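Local structure of acyl-CoA dehydrogenase (Mycobacterium thermoresistibile, 3NF4) at residues P37-H42 with D354-R359; Q75-Y80 with R313-R318; R90-A95 with M210-V215; G250-A255 with Q322-A327. The protein probably catalyses the FAD-dependent alpha,beta-dehydrogenation of acyl-CoA thioesters, as other acyl-CoA dehydrogenases do, and is seen here with FAD bound. One frame throughout, in Å; residues are numbered along the deposited sequence.

Contact 1: P37-H42 with D354-R359; sequences PIVDRH and DYRVER
D40 sets its CG beside its own backbone N (chi1 -67°), and R356 runs extended from CG to NE, the last of these atoms placed by chi3 at 169°; the carboxylate and NE of the arginine meet across the contact. The evidence for a salt-bridge network is that two guanidiniums share one carboxylate oxygen, D40 OD1. It accepts from R356 NE at 2.9 Å and from R359 NH2 at 2.8 Å. The two donors use it differently: R356 NE comes from the syn side, whereas R359 NH2 meets OD1 nearly along its C-O axis. R356 NE also reaches D40 OD2 at 3.2 Å, a straighter bond with OD2 close to the guanidinium plane, and R356 NH2 adds a weak bond to OD2. The planes of the carboxylate and the R356 guanidinium are 81° apart, so this is chiefly a forked grip by the NE-H and not a flat, paired bidentate bridge. R359 arrives by another path, its chain bent at chi3. V39 pads both arginines with its two methyls, CG1 lying 3.6 Å from R356 NH2 and CG2 lying 4.0 Å from R359 NH1. A water accepts from D40 N and, weakly, from R356 NH2. One aspartate facing two guanidiniums would probably be held ionised, and further acids share the positive charge: D36 pairs with R356 NH1 and E363 with R359 NH1. The network ties helix 39-45 to R359 of helix 357-367 and to R356 in the residues leading into it, thus joining the N-terminal and C-terminal helical regions.

Contact 2: Q75-Y80 with R313-R318; sequences QPYEVY and RRDQGR
P76 opens the contact at the N-cap position of helix 77-88, where D315, on the last turn of helix 289-315, reaches over from the other segment. Its carboxylate accepts the first two N-H groups of the helix, those of Y77 and E78, while the pyrrolidine ring of P76 brings CB to 3.5 Å from D315 OD2. Next in sequence, Y77 gives its N-H to D315 OD1 at 2.8 Å, met on the syn side and 17° out of the carboxylate plane. Its ring lies under R314, whose chain is extended from CG to NE and begins with CG anti to the backbone N (chi1 170°). R314 CZ sits 3.9 Å from the centroid of the Y77 ring, a cation-pi contact, and R314 CD makes a CH-pi contact over the same face. Y80 CD2 lies over the opposite face, leaving the phenol ring clamped between an arginine and a neighbour one turn on. E78 follows, donating N-H to D315 OD2 at 3.1 Å on its syn lone pair. Two successive backbone donors therefore hold the two carboxylate oxygens, and the helix N-terminus would help to stabilise the negative charge there. Beyond D315, helix 289-315 ends in a Schellman motif in which G317 has positive phi. Close by, R318 forms a salt bridge with D12 of the third subunit. The E78 carboxylate remains 4.6 Å from D315, OE1 to OD2, and a water bridges these like charges by donating to E78 OE1 at 2.8 Å and to D315 OD2 at 2.7 Å.

Contact 3: R90-A95 with M210-V215; sequences RWASVA and MGLHAV
S93 and L212 carry the largest buried areas of this contact, and their CA atoms are the nearest pair across it, 5.2 Å apart. L212 lays its branched end against the helix backbone beside S93: L212 CD1 is 3.8 Å from S93 N, and L212 CG is 4.0 Å from S93 CB. The same CD1 methyl also touches A92 CB. On its polar side, S93 has OG anti to its backbone N (chi1 178°), which carries the hydroxyl towards the loop, where V215 N donates a weak but nearly straight bond to it at 3.5 Å. S93 OG in turn donates to a water at 2.7 Å. That water gives its own two hydrogens to the carbonyls of L212 and V215, so one water links the serine to two loop carbonyls three residues apart. Here helix 92-104 of the N-terminal helical region meets the connection between strands 201-203 and 217-228 of the beta-rich middle region, an interface between two domains of the acyl-CoA dehydrogenase fold. The L212 side chain stands about 5 Å from the bound FAD, which puts this junction beside the cofactor. V215 adds its CG2 methyl, set beside its backbone N, at 3.6 Å from S93 OG. A214 CB meets the indole of W91, at the N-cap position of the helix, obliquely and 3.6 Å from W91 CZ2. One face of that indole is packed by V94 CG2, near the rim. E43 takes hydrogen bonds from W91 NE1 and from the backbone N-H groups of H213 and A214, fastening helix 39-45 to both segments.

Contact 4: G250-A255 with Q322-A327; sequences GRLGIA and QQASIA
L252 and A324, like A255 and A327, bring their CA atoms to 6.0 Å from each other where segments 250-255 and 322-327 run roughly parallel, their helix axes 8.5 Å apart at closest approach and crossing at 32°. This closeness is consistent with the small side chains: three of the contacting residues are alanines. L252 reaches across between the helices. Its CG stands beside its backbone N (chi1 -65°). The CD2 methyl of L252 touches A324 CB at 4.0 Å and A327 CB at 4.2 Å, lying across two alanines one helical turn apart. One turn on, A255 packs by its CB alone, 3.8 Å from A327 O and 4.3 Å from A327 CB. R251 begins apolar, its CB 3.9 Å from A324 O, and then runs extended past S325. R251 NH1 comes within 3.7 Å of S325 OG, a proximity without a hydrogen bond; S325 OG bonds instead to Q377 OE1. No hydrogen bond crosses between the two segments: the contact is van der Waals packing, apolar around L252 and the alanines, with R251 alongside S325. Both segments belong to the helical C-terminal region of the acyl-CoA dehydrogenase fold. Helix 374-383 packs on R251 and S325, helix 289-315 lies against L252 and A255 through A310 and Y307, and helix 77-88 from the N-terminal region reaches L252 with Y77 and L81.

In the fold
Contacts 1, 2 and 3 join parts of the chain in different family domains, whereas contact 4 lies wholly within the C-terminal helices. Contacts 1 and 3 are 10 Å apart between centres and touch: V39 CG2 meets W91 CG at 3.5 Å. Contacts 2 and 4, with centres 13 Å apart, meet through Y77 CD2 and L252 CD1 at 4.0 Å. Contacts 1 and 2 are 33 Å apart between centres, while contacts 3 and 4 come within about 6 Å at their nearest atoms without touching. FAD lies nearest contact 3: its distance is about 5 Å from the L212 side chain, about 9 Å from that of R251 in contact 4 and about 14 Å from that of R359 in contact 1.

Contact 1: P37-H42 with D354-R359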
loop_
_atom_site.group_PDB
_atom_site.type_symbol
_atom_site.label_atom_id
_atom_site.label_comp_id
_atom_site.label_asym_id
_atom_site.label_seq_id
_atom_site.Cartn_x
_atom_site.Cartn_y
_atom_site.Cartn_z
ATOM N N PRO A 37 21.468 29.043 -4.928
ATOM C CA PRO A 37 22.925 28.972 -4.756
ATOM C C PRO A 37 23.414 28.908 -3.307
ATOM O O PRO A 37 24.580 28.573 -3.085
ATOM C CB PRO A 37 23.438 30.281 -5.390
ATOM C CG PRO A 37 22.264 30.908 -6.094
ATOM C CD PRO A 37 21.041 30.383 -5.374
ATOM N N ILE A 38 22.545 29.251 -2.348
ATOM C CA ILE A 38 22.875 29.290 -0.905
ATOM C C ILE A 38 22.152 28.232 -0.032
ATOM O O ILE A 38 22.475 28.084 1.153
ATOM C CB ILE A 38 22.590 30.699 -0.295
ATOM C CG1 ILE A 38 21.125 31.120 -0.536
ATOM C CG2 ILE A 38 23.589 31.760 -0.829
ATOM C CD1 ILE A 38 20.710 32.421 0.166
ATOM N N VAL A 39 21.184 27.509 -0.594
ATOM C CA VAL A 39 20.318 26.633 0.211
ATOM C C VAL A 39 21.035 25.467 0.928
ATOM O O VAL A 39 20.757 25.208 2.119
ATOM C CB VAL A 39 19.045 26.154 -0.560
ATOM C CG1 VAL A 39 19.392 25.390 -1.849
ATOM C CG2 VAL A 39 18.135 25.309 0.346
ATOM N N ASP A 40 21.943 24.783 0.227
ATOM C CA ASP A 40 22.659 23.636 0.797
ATOM C C ASP A 40 23.510 24.030 2.008
ATOM O O ASP A 40 23.598 23.298 2.988
ATOM C CB ASP A 40 23.541 22.948 -0.254
ATOM C CG ASP A 40 22.729 22.250 -1.373
ATOM O OD1 ASP A 40 21.506 21.993 -1.228
ATOM O OD2 ASP A 40 23.335 21.943 -2.430
ATOM N N ARG A 41 24.112 25.209 1.944
ATOM C CA ARG A 41 25.004 25.650 3.010
ATOM C C ARG A 41 24.252 26.127 4.257
ATOM O O ARG A 41 24.688 25.882 5.369
ATOM C CB ARG A 41 25.977 26.727 2.489
ATOM C CG ARG A 41 26.916 27.310 3.534
ATOM C CD ARG A 41 27.792 26.219 4.201
ATOM N NE ARG A 41 29.136 26.155 3.636
ATOM C CZ ARG A 41 30.236 26.591 4.252
ATOM N NH1 ARG A 41 30.173 27.114 5.481
ATOM N NH2 ARG A 41 31.410 26.496 3.634
ATOM N N HIS A 42 23.138 26.812 4.067
ATOM C CA HIS A 42 22.341 27.275 5.179
ATOM C C HIS A 42 21.579 26.146 5.881
ATOM O O HIS A 42 21.370 26.209 7.092
ATOM C CB HIS A 42 21.349 28.324 4.724
ATOM C CG HIS A 42 21.911 29.707 4.659
ATOM N ND1 HIS A 42 22.316 30.399 5.781
ATOM C CD2 HIS A 42 22.118 30.535 3.606
ATOM C CE1 HIS A 42 22.763 31.593 5.418
ATOM N NE2 HIS A 42 22.659 31.696 4.104
ATOM N N ASP A 354 26.656 13.988 -0.486
ATOM C CA ASP A 354 27.087 14.456 -1.809
ATOM C C ASP A 354 25.920 14.887 -2.723
ATOM O O ASP A 354 26.127 15.625 -3.683
ATOM C CB ASP A 354 27.930 13.396 -2.531
ATOM N N TYR A 355 24.710 14.406 -2.444
ATOM C CA TYR A 355 23.525 14.818 -3.198
ATOM C C TYR A 355 22.430 15.345 -2.266
ATOM O O TYR A 355 22.512 15.178 -1.041
ATOM C CB TYR A 355 23.004 13.665 -4.075
ATOM C CG TYR A 355 24.025 13.188 -5.056
ATOM C CD1 TYR A 355 24.217 13.848 -6.287
ATOM C CD2 TYR A 355 24.831 12.115 -4.746
ATOM C CE1 TYR A 355 25.205 13.420 -7.189
ATOM C CE2 TYR A 355 25.807 11.676 -5.623
ATOM C CZ TYR A 355 26.002 12.321 -6.840
ATOM O OH TYR A 355 26.988 11.842 -7.680
ATOM N N ARG A 356 21.408 15.958 -2.868
ATOM C CA ARG A 356 20.278 16.579 -2.151
ATOM C C ARG A 356 19.146 15.621 -1.675
ATOM O O ARG A 356 18.395 15.957 -0.768
ATOM C CB ARG A 356 19.686 17.691 -3.025
ATOM C CG ARG A 356 20.563 18.932 -3.133
ATOM C CD ARG A 356 19.865 20.025 -3.956
ATOM N NE ARG A 356 20.556 21.314 -3.868
ATOM C CZ ARG A 356 20.281 22.388 -4.614
ATOM N NH1 ARG A 356 19.324 22.342 -5.531
ATOM N NH2 ARG A 356 20.974 23.509 -4.455
ATOM N N VAL A 357 19.019 14.446 -2.290
ATOM C CA VAL A 357 17.862 13.565 -2.036
ATOM C C VAL A 357 17.708 13.083 -0.560
ATOM O O VAL A 357 16.583 12.874 -0.093
ATOM C CB VAL A 357 17.767 12.394 -3.055
ATOM C CG1 VAL A 357 17.490 12.947 -4.435
ATOM C CG2 VAL A 357 19.065 11.555 -3.077
ATOM N N GLU A 358 18.824 12.956 0.168
ATOM C CA GLU A 358 18.741 12.553 1.582
ATOM C C GLU A 358 18.135 13.674 2.426
ATOM O O GLU A 358 17.377 13.403 3.366
ATOM C CB GLU A 358 20.085 12.074 2.139
ATOM C CG GLU A 358 21.144 13.193 2.319
ATOM C CD GLU A 358 20.966 13.997 3.626
ATOM O OE1 GLU A 358 21.432 15.172 3.684
ATOM O OE2 GLU A 358 20.338 13.443 4.569
ATOM N N ARG A 359 18.429 14.930 2.070
ATOM C CA ARG A 359 17.762 16.065 2.717
ATOM C C ARG A 359 16.241 16.112 2.403
ATOM O O ARG A 359 15.419 16.376 3.302
ATOM C CB ARG A 359 18.452 17.384 2.331
ATOM C CG ARG A 359 17.716 18.647 2.824
ATOM C CD ARG A 359 18.592 19.962 2.779
ATOM N NE ARG A 359 19.031 20.351 1.422
ATOM C CZ ARG A 359 18.315 21.066 0.550
ATOM N NH1 ARG A 359 17.088 21.506 0.832
ATOM N NH2 ARG A 359 18.834 21.362 -0.635
HETATM O O HOH W 1 22.962 25.353 -2.783
#

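Contact 2: Q75-Y80 with R313-R318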
loop_
_atom_site.group_PDB
_atom_site.type_symbol
_atom_site.label_atom_id
_atom_site.label_comp_id
_atom_site.label_asym_id
_atom_site.label_seq_id
_atom_site.Cartn_x
_atom_site.Cartn_y
_atom_site.Cartn_z
ATOM N N GLN A 75 -4.242 38.081 -6.809
ATOM C CA GLN A 75 -4.199 36.820 -7.539
ATOM C C GLN A 75 -5.167 35.731 -7.046
ATOM O O GLN A 75 -5.383 35.572 -5.836
ATOM C CB GLN A 75 -2.763 36.284 -7.553
ATOM C CG GLN A 75 -1.745 37.235 -8.209
ATOM C CD GLN A 75 -1.936 37.364 -9.717
ATOM O OE1 GLN A 75 -2.392 36.434 -10.389
ATOM N NE2 GLN A 75 -1.569 38.527 -10.263
ATOM N N PRO A 76 -5.768 34.978 -7.981
ATOM C CA PRO A 76 -6.514 33.792 -7.538
ATOM C C PRO A 76 -5.571 32.671 -7.050
ATOM O O PRO A 76 -4.374 32.664 -7.366
ATOM C CB PRO A 76 -7.278 33.358 -8.799
ATOM C CG PRO A 76 -6.473 33.912 -9.932
ATOM C CD PRO A 76 -5.906 35.207 -9.433
ATOM N N TYR A 77 -6.129 31.749 -6.278
ATOM C CA TYR A 77 -5.394 30.611 -5.727
ATOM C C TYR A 77 -4.773 29.685 -6.780
ATOM O O TYR A 77 -3.661 29.200 -6.598
ATOM C CB TYR A 77 -6.255 29.861 -4.703
ATOM C CG TYR A 77 -5.909 30.248 -3.271
ATOM C CD1 TYR A 77 -5.906 31.597 -2.856
ATOM C CD2 TYR A 77 -5.549 29.273 -2.336
ATOM C CE1 TYR A 77 -5.561 31.950 -1.520
ATOM C CE2 TYR A 77 -5.205 29.614 -1.003
ATOM C CZ TYR A 77 -5.214 30.942 -0.605
ATOM O OH TYR A 77 -4.870 31.242 0.702
ATOM N N GLU A 78 -5.473 29.507 -7.898
ATOM C CA GLU A 78 -4.976 28.771 -9.067
ATOM C C GLU A 78 -3.622 29.306 -9.569
ATOM O O GLU A 78 -2.847 28.551 -10.166
ATOM C CB GLU A 78 -6.058 28.779 -10.161
ATOM C CG GLU A 78 -5.770 28.045 -11.468
ATOM C CD GLU A 78 -6.942 28.125 -12.507
ATOM O OE1 GLU A 78 -7.758 29.086 -12.506
ATOM O OE2 GLU A 78 -7.044 27.204 -13.345
ATOM N N VAL A 79 -3.322 30.587 -9.311
ATOM C CA VAL A 79 -2.009 31.152 -9.637
ATOM C C VAL A 79 -1.109 31.234 -8.392
ATOM O O VAL A 79 0.050 30.789 -8.431
ATOM C CB VAL A 79 -2.091 32.562 -10.361
ATOM C CG1 VAL A 79 -0.719 33.075 -10.705
ATOM C CG2 VAL A 79 -2.902 32.486 -11.613
ATOM N N TYR A 80 -1.629 31.780 -7.290
ATOM C CA TYR A 80 -0.835 31.858 -6.053
ATOM C C TYR A 80 -0.187 30.517 -5.655
ATOM O O TYR A 80 1.022 30.469 -5.405
ATOM C CB TYR A 80 -1.659 32.442 -4.891
ATOM C CG TYR A 80 -1.085 32.195 -3.520
ATOM C CD1 TYR A 80 0.191 32.639 -3.190
ATOM C CD2 TYR A 80 -1.827 31.525 -2.536
ATOM C CE1 TYR A 80 0.727 32.422 -1.910
ATOM C CE2 TYR A 80 -1.306 31.296 -1.264
ATOM C CZ TYR A 80 -0.030 31.765 -0.957
ATOM O OH TYR A 80 0.514 31.566 0.286
ATOM N N ARG A 313 -12.475 25.762 -6.979
ATOM C CA ARG A 313 -13.684 25.853 -6.154
ATOM C C ARG A 313 -13.663 27.084 -5.208
ATOM O O ARG A 313 -14.673 27.789 -5.063
ATOM C CB ARG A 313 -13.904 24.569 -5.356
ATOM C CG ARG A 313 -14.262 23.350 -6.196
ATOM C CD ARG A 313 -14.307 22.058 -5.363
ATOM N NE ARG A 313 -14.347 20.878 -6.221
ATOM C CZ ARG A 313 -15.453 20.363 -6.754
ATOM N NH1 ARG A 313 -16.640 20.920 -6.525
ATOM N NH2 ARG A 313 -15.370 19.293 -7.533
ATOM N N ARG A 314 -12.512 27.337 -4.582
ATOM C CA ARG A 314 -12.328 28.492 -3.713
ATOM C C ARG A 314 -12.422 29.789 -4.502
ATOM O O ARG A 314 -13.144 30.726 -4.094
ATOM C CB ARG A 314 -10.986 28.428 -2.968
ATOM C CG ARG A 314 -10.629 29.716 -2.223
ATOM C CD ARG A 314 -9.188 29.698 -1.741
ATOM N NE ARG A 314 -8.788 30.983 -1.171
ATOM C CZ ARG A 314 -8.841 31.283 0.125
ATOM N NH1 ARG A 314 -9.274 30.390 1.006
ATOM N NH2 ARG A 314 -8.456 32.474 0.548
ATOM N N ASP A 315 -11.696 29.844 -5.621
ATOM C CA ASP A 315 -11.710 31.024 -6.486
ATOM C C ASP A 315 -13.130 31.356 -6.964
ATOM O O ASP A 315 -13.450 32.531 -7.123
ATOM C CB ASP A 315 -10.775 30.877 -7.690
ATOM C CG ASP A 315 -9.296 30.792 -7.304
ATOM O OD1 ASP A 315 -8.883 31.323 -6.235
ATOM O OD2 ASP A 315 -8.533 30.201 -8.105
ATOM N N GLN A 316 -13.970 30.333 -7.155
ATOM C CA GLN A 316 -15.367 30.543 -7.554
ATOM C C GLN A 316 -16.327 30.856 -6.403
ATOM O O GLN A 316 -17.525 31.024 -6.631
ATOM C CB GLN A 316 -15.904 29.347 -8.366
ATOM C CG GLN A 316 -15.679 29.454 -9.858
ATOM C CD GLN A 316 -16.041 28.180 -10.600
ATOM O OE1 GLN A 316 -17.144 27.640 -10.450
ATOM N NE2 GLN A 316 -15.105 27.689 -11.415
ATOM N N GLY A 317 -15.814 30.897 -5.177
ATOM C CA GLY A 317 -16.651 31.139 -3.999
ATOM C C GLY A 317 -17.568 30.000 -3.579
ATOM O O GLY A 317 -18.620 30.244 -2.983
ATOM N N ARG A 318 -17.159 28.758 -3.865
ATOM C CA ARG A 318 -17.925 27.554 -3.495
ATOM C C ARG A 318 -17.331 26.759 -2.308
ATOM O O ARG A 318 -16.190 27.003 -1.918
ATOM C CB ARG A 318 -18.091 26.665 -4.724
ATOM C CG ARG A 318 -19.079 27.260 -5.730
ATOM C CD ARG A 318 -18.823 26.749 -7.126
ATOM N NE ARG A 318 -19.223 25.358 -7.288
ATOM C CZ ARG A 318 -19.295 24.749 -8.465
ATOM N NH1 ARG A 318 -18.970 25.420 -9.568
ATOM N NH2 ARG A 318 -19.681 23.478 -8.544
HETATM O O HOH W 2 -9.515 30.113 -10.638
#

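Contact 3: R90-A95 with M210-V215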
loop_
_atom_site.group_PDB
_atom_site.type_symbol
_atom_site.label_atom_id
_atom_site.label_comp_id
_atom_site.label_asym_id
_atom_site.label_seq_id
_atom_site.Cartn_x
_atom_site.Cartn_y
_atom_site.Cartn_z
ATOM N N ARG A 90 12.887 24.857 -4.801
ATOM C CA ARG A 90 14.251 25.304 -4.493
ATOM C C ARG A 90 14.552 25.232 -2.982
ATOM O O ARG A 90 15.626 24.751 -2.576
ATOM C CB ARG A 90 14.524 26.748 -4.997
ATOM C CG ARG A 90 14.810 26.940 -6.515
ATOM C CD ARG A 90 13.624 26.535 -7.347
ATOM N NE ARG A 90 13.773 26.969 -8.728
ATOM C CZ ARG A 90 12.825 26.874 -9.652
ATOM N NH1 ARG A 90 13.083 27.305 -10.879
ATOM N NH2 ARG A 90 11.629 26.355 -9.363
ATOM N N TRP A 91 13.622 25.709 -2.147
ATOM C CA TRP A 91 13.887 25.785 -0.693
ATOM C C TRP A 91 12.632 25.578 0.127
ATOM O O TRP A 91 11.896 26.554 0.359
ATOM C CB TRP A 91 14.486 27.158 -0.325
ATOM C CG TRP A 91 15.281 27.192 0.976
ATOM C CD1 TRP A 91 15.171 26.336 2.054
ATOM C CD2 TRP A 91 16.286 28.161 1.341
ATOM N NE1 TRP A 91 16.072 26.692 3.034
ATOM C CE2 TRP A 91 16.756 27.811 2.632
ATOM C CE3 TRP A 91 16.841 29.278 0.697
ATOM C CZ2 TRP A 91 17.756 28.540 3.288
ATOM C CZ3 TRP A 91 17.828 30.008 1.349
ATOM C CH2 TRP A 91 18.280 29.638 2.630
ATOM N N ALA A 92 12.412 24.343 0.602
ATOM C CA ALA A 92 11.144 23.996 1.285
ATOM C C ALA A 92 10.889 24.829 2.539
ATOM O O ALA A 92 9.774 25.307 2.759
ATOM C CB ALA A 92 11.066 22.474 1.635
ATOM N N SER A 93 11.916 24.991 3.366
ATOM C CA SER A 93 11.786 25.782 4.591
ATOM C C SER A 93 11.332 27.230 4.358
ATOM O O SER A 93 10.525 27.742 5.097
ATOM C CB SER A 93 13.080 25.731 5.401
ATOM O OG SER A 93 12.942 26.534 6.552
ATOM N N VAL A 94 11.817 27.861 3.292
ATOM C CA VAL A 94 11.422 29.212 2.934
ATOM C C VAL A 94 9.956 29.300 2.478
ATOM O O VAL A 94 9.224 30.263 2.814
ATOM C CB VAL A 94 12.391 29.790 1.856
ATOM C CG1 VAL A 94 11.804 31.039 1.169
ATOM C CG2 VAL A 94 13.767 30.109 2.499
ATOM N N ALA A 95 9.509 28.302 1.722
ATOM C CA ALA A 95 8.166 28.336 1.192
ATOM C C ALA A 95 7.132 28.091 2.291
ATOM O O ALA A 95 6.055 28.703 2.294
ATOM C CB ALA A 95 8.030 27.340 0.070
ATOM N N MET A 210 14.884 17.068 12.811
ATOM C CA MET A 210 15.429 16.152 11.803
ATOM C C MET A 210 15.789 16.869 10.482
ATOM O O MET A 210 16.699 16.418 9.776
ATOM C CB MET A 210 14.429 15.014 11.537
ATOM C CG MET A 210 14.862 13.964 10.531
ATOM S SD MET A 210 13.673 12.593 10.251
ATOM C CE MET A 210 12.123 13.400 10.568
ATOM N N GLY A 211 15.079 17.955 10.151
ATOM C CA GLY A 211 15.310 18.734 8.901
ATOM C C GLY A 211 14.549 20.069 8.909
ATOM O O GLY A 211 13.902 20.420 9.919
ATOM N N LEU A 212 14.623 20.809 7.804
ATOM C CA LEU A 212 13.913 22.099 7.656
ATOM C C LEU A 212 14.480 23.141 8.628
ATOM O O LEU A 212 13.748 23.768 9.396
ATOM C CB LEU A 212 12.413 21.896 7.890
ATOM C CG LEU A 212 11.318 22.617 7.100
ATOM C CD1 LEU A 212 11.129 22.037 5.666
ATOM C CD2 LEU A 212 9.964 22.572 7.906
ATOM N N HIS A 213 15.796 23.305 8.604
ATOM C CA HIS A 213 16.531 23.964 9.695
ATOM C C HIS A 213 16.575 25.492 9.642
ATOM O O HIS A 213 16.670 26.124 10.705
ATOM C CB HIS A 213 17.982 23.482 9.746
ATOM C CG HIS A 213 18.142 21.999 9.894
ATOM N ND1 HIS A 213 17.769 21.317 11.035
ATOM C CD2 HIS A 213 18.698 21.080 9.073
ATOM C CE1 HIS A 213 18.061 20.034 10.898
ATOM N NE2 HIS A 213 18.629 19.863 9.716
ATOM N N ALA A 214 16.532 26.078 8.436
ATOM C CA ALA A 214 16.907 27.480 8.232
ATOM C C ALA A 214 16.058 28.537 8.968
ATOM O O ALA A 214 16.603 29.420 9.620
ATOM C CB ALA A 214 16.959 27.794 6.760
ATOM N N VAL A 215 14.742 28.478 8.796
ATOM C CA VAL A 215 13.810 29.352 9.494
ATOM C C VAL A 215 13.543 28.656 10.848
ATOM O O VAL A 215 13.131 27.494 10.857
ATOM C CB VAL A 215 12.481 29.457 8.704
ATOM C CG1 VAL A 215 11.468 30.303 9.438
ATOM C CG2 VAL A 215 12.703 30.016 7.303
HETATM O O HOH W 3 12.046 25.843 9.032
#

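Contact 4: G250-A255 with Q322-A327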
loop_
_atom_site.group_PDB
_atom_site.type_symbol
_atom_site.label_atom_id
_atom_site.label_comp_id
_atom_site.label_asym_id
_atom_site.label_seq_id
_atom_site.Cartn_x
_atom_site.Cartn_y
_atom_site.Cartn_z
ATOM N N GLY A 250 -4.876 27.130 4.924
ATOM C CA GLY A 250 -3.585 26.597 5.330
ATOM C C GLY A 250 -3.316 25.200 4.780
ATOM O O GLY A 250 -2.180 24.879 4.384
ATOM N N ARG A 251 -4.351 24.371 4.756
ATOM C CA ARG A 251 -4.201 23.018 4.260
ATOM C C ARG A 251 -3.811 23.006 2.755
ATOM O O ARG A 251 -2.981 22.202 2.366
ATOM C CB ARG A 251 -5.445 22.160 4.592
ATOM C CG ARG A 251 -5.671 21.952 6.102
ATOM C CD ARG A 251 -7.099 21.435 6.458
ATOM N NE ARG A 251 -7.153 20.942 7.847
ATOM C CZ ARG A 251 -8.264 20.715 8.570
ATOM N NH1 ARG A 251 -9.466 20.921 8.062
ATOM N NH2 ARG A 251 -8.162 20.271 9.827
ATOM N N LEU A 252 -4.334 23.936 1.941
ATOM C CA LEU A 252 -3.912 24.104 0.510
ATOM C C LEU A 252 -2.496 24.632 0.300
ATOM O O LEU A 252 -1.768 24.126 -0.566
ATOM C CB LEU A 252 -4.860 25.014 -0.286
ATOM C CG LEU A 252 -6.289 24.580 -0.515
ATOM C CD1 LEU A 252 -7.004 25.650 -1.309
ATOM C CD2 LEU A 252 -6.354 23.216 -1.245
ATOM N N GLY A 253 -2.122 25.674 1.047
ATOM C CA GLY A 253 -0.718 26.094 1.124
ATOM C C GLY A 253 0.251 24.910 1.211
ATOM O O GLY A 253 1.093 24.727 0.331
ATOM N N ILE A 254 0.109 24.084 2.248
ATOM C CA ILE A 254 0.998 22.943 2.485
ATOM C C ILE A 254 0.912 21.832 1.412
ATOM O O ILE A 254 1.940 21.203 1.093
ATOM C CB ILE A 254 0.769 22.351 3.906
ATOM C CG1 ILE A 254 1.179 23.378 4.966
ATOM C CG2 ILE A 254 1.504 21.013 4.096
ATOM C CD1 ILE A 254 2.584 23.991 4.828
ATOM N N ALA A 255 -0.290 21.595 0.871
ATOM C CA ALA A 255 -0.438 20.711 -0.289
ATOM C C ALA A 255 0.454 21.186 -1.425
ATOM O O ALA A 255 1.121 20.377 -2.042
ATOM C CB ALA A 255 -1.883 20.630 -0.743
ATOM N N GLN A 322 -13.933 19.675 2.275
ATOM C CA GLN A 322 -13.603 18.275 2.051
ATOM C C GLN A 322 -12.397 18.158 1.114
ATOM O O GLN A 322 -11.460 17.407 1.386
ATOM C CB GLN A 322 -14.772 17.498 1.414
ATOM C CG GLN A 322 -15.874 16.985 2.346
ATOM C CD GLN A 322 -15.430 15.874 3.327
ATOM O OE1 GLN A 322 -14.810 16.162 4.369
ATOM N NE2 GLN A 322 -15.795 14.619 3.021
ATOM N N GLN A 323 -12.442 18.925 0.025
ATOM C CA GLN A 323 -11.490 18.822 -1.058
ATOM C C GLN A 323 -10.120 19.347 -0.657
ATOM O O GLN A 323 -9.084 18.859 -1.157
ATOM C CB GLN A 323 -12.041 19.496 -2.318
ATOM C CG GLN A 323 -13.330 18.814 -2.844
ATOM C CD GLN A 323 -14.645 19.456 -2.384
ATOM O OE1 GLN A 323 -14.685 20.284 -1.457
ATOM N NE2 GLN A 323 -15.743 19.075 -3.052
ATOM N N ALA A 324 -10.107 20.309 0.266
ATOM C CA ALA A 324 -8.864 20.805 0.839
ATOM C C ALA A 324 -8.188 19.826 1.813
ATOM O O ALA A 324 -6.970 19.770 1.846
ATOM C CB ALA A 324 -9.058 22.214 1.515
ATOM N N SER A 325 -8.974 19.080 2.598
ATOM C CA SER A 325 -8.438 17.983 3.424
ATOM C C SER A 325 -7.842 16.842 2.580
ATOM O O SER A 325 -6.767 16.305 2.887
ATOM C CB SER A 325 -9.512 17.411 4.364
ATOM O OG SER A 325 -9.649 18.280 5.466
ATOM N N ILE A 326 -8.573 16.490 1.528
ATOM C CA ILE A 326 -8.158 15.463 0.583
ATOM C C ILE A 326 -6.843 15.909 -0.094
ATOM O O ILE A 326 -5.870 15.145 -0.133
ATOM C CB ILE A 326 -9.311 15.168 -0.414
ATOM C CG1 ILE A 326 -10.421 14.391 0.295
ATOM C CG2 ILE A 326 -8.837 14.448 -1.655
ATOM C CD1 ILE A 326 -11.687 14.185 -0.583
ATOM N N ALA A 327 -6.791 17.143 -0.577
ATOM C CA ALA A 327 -5.544 17.645 -1.199
ATOM C C ALA A 327 -4.287 17.553 -0.288
ATOM O O ALA A 327 -3.225 17.110 -0.717
ATOM C CB ALA A 327 -5.732 19.082 -1.732
#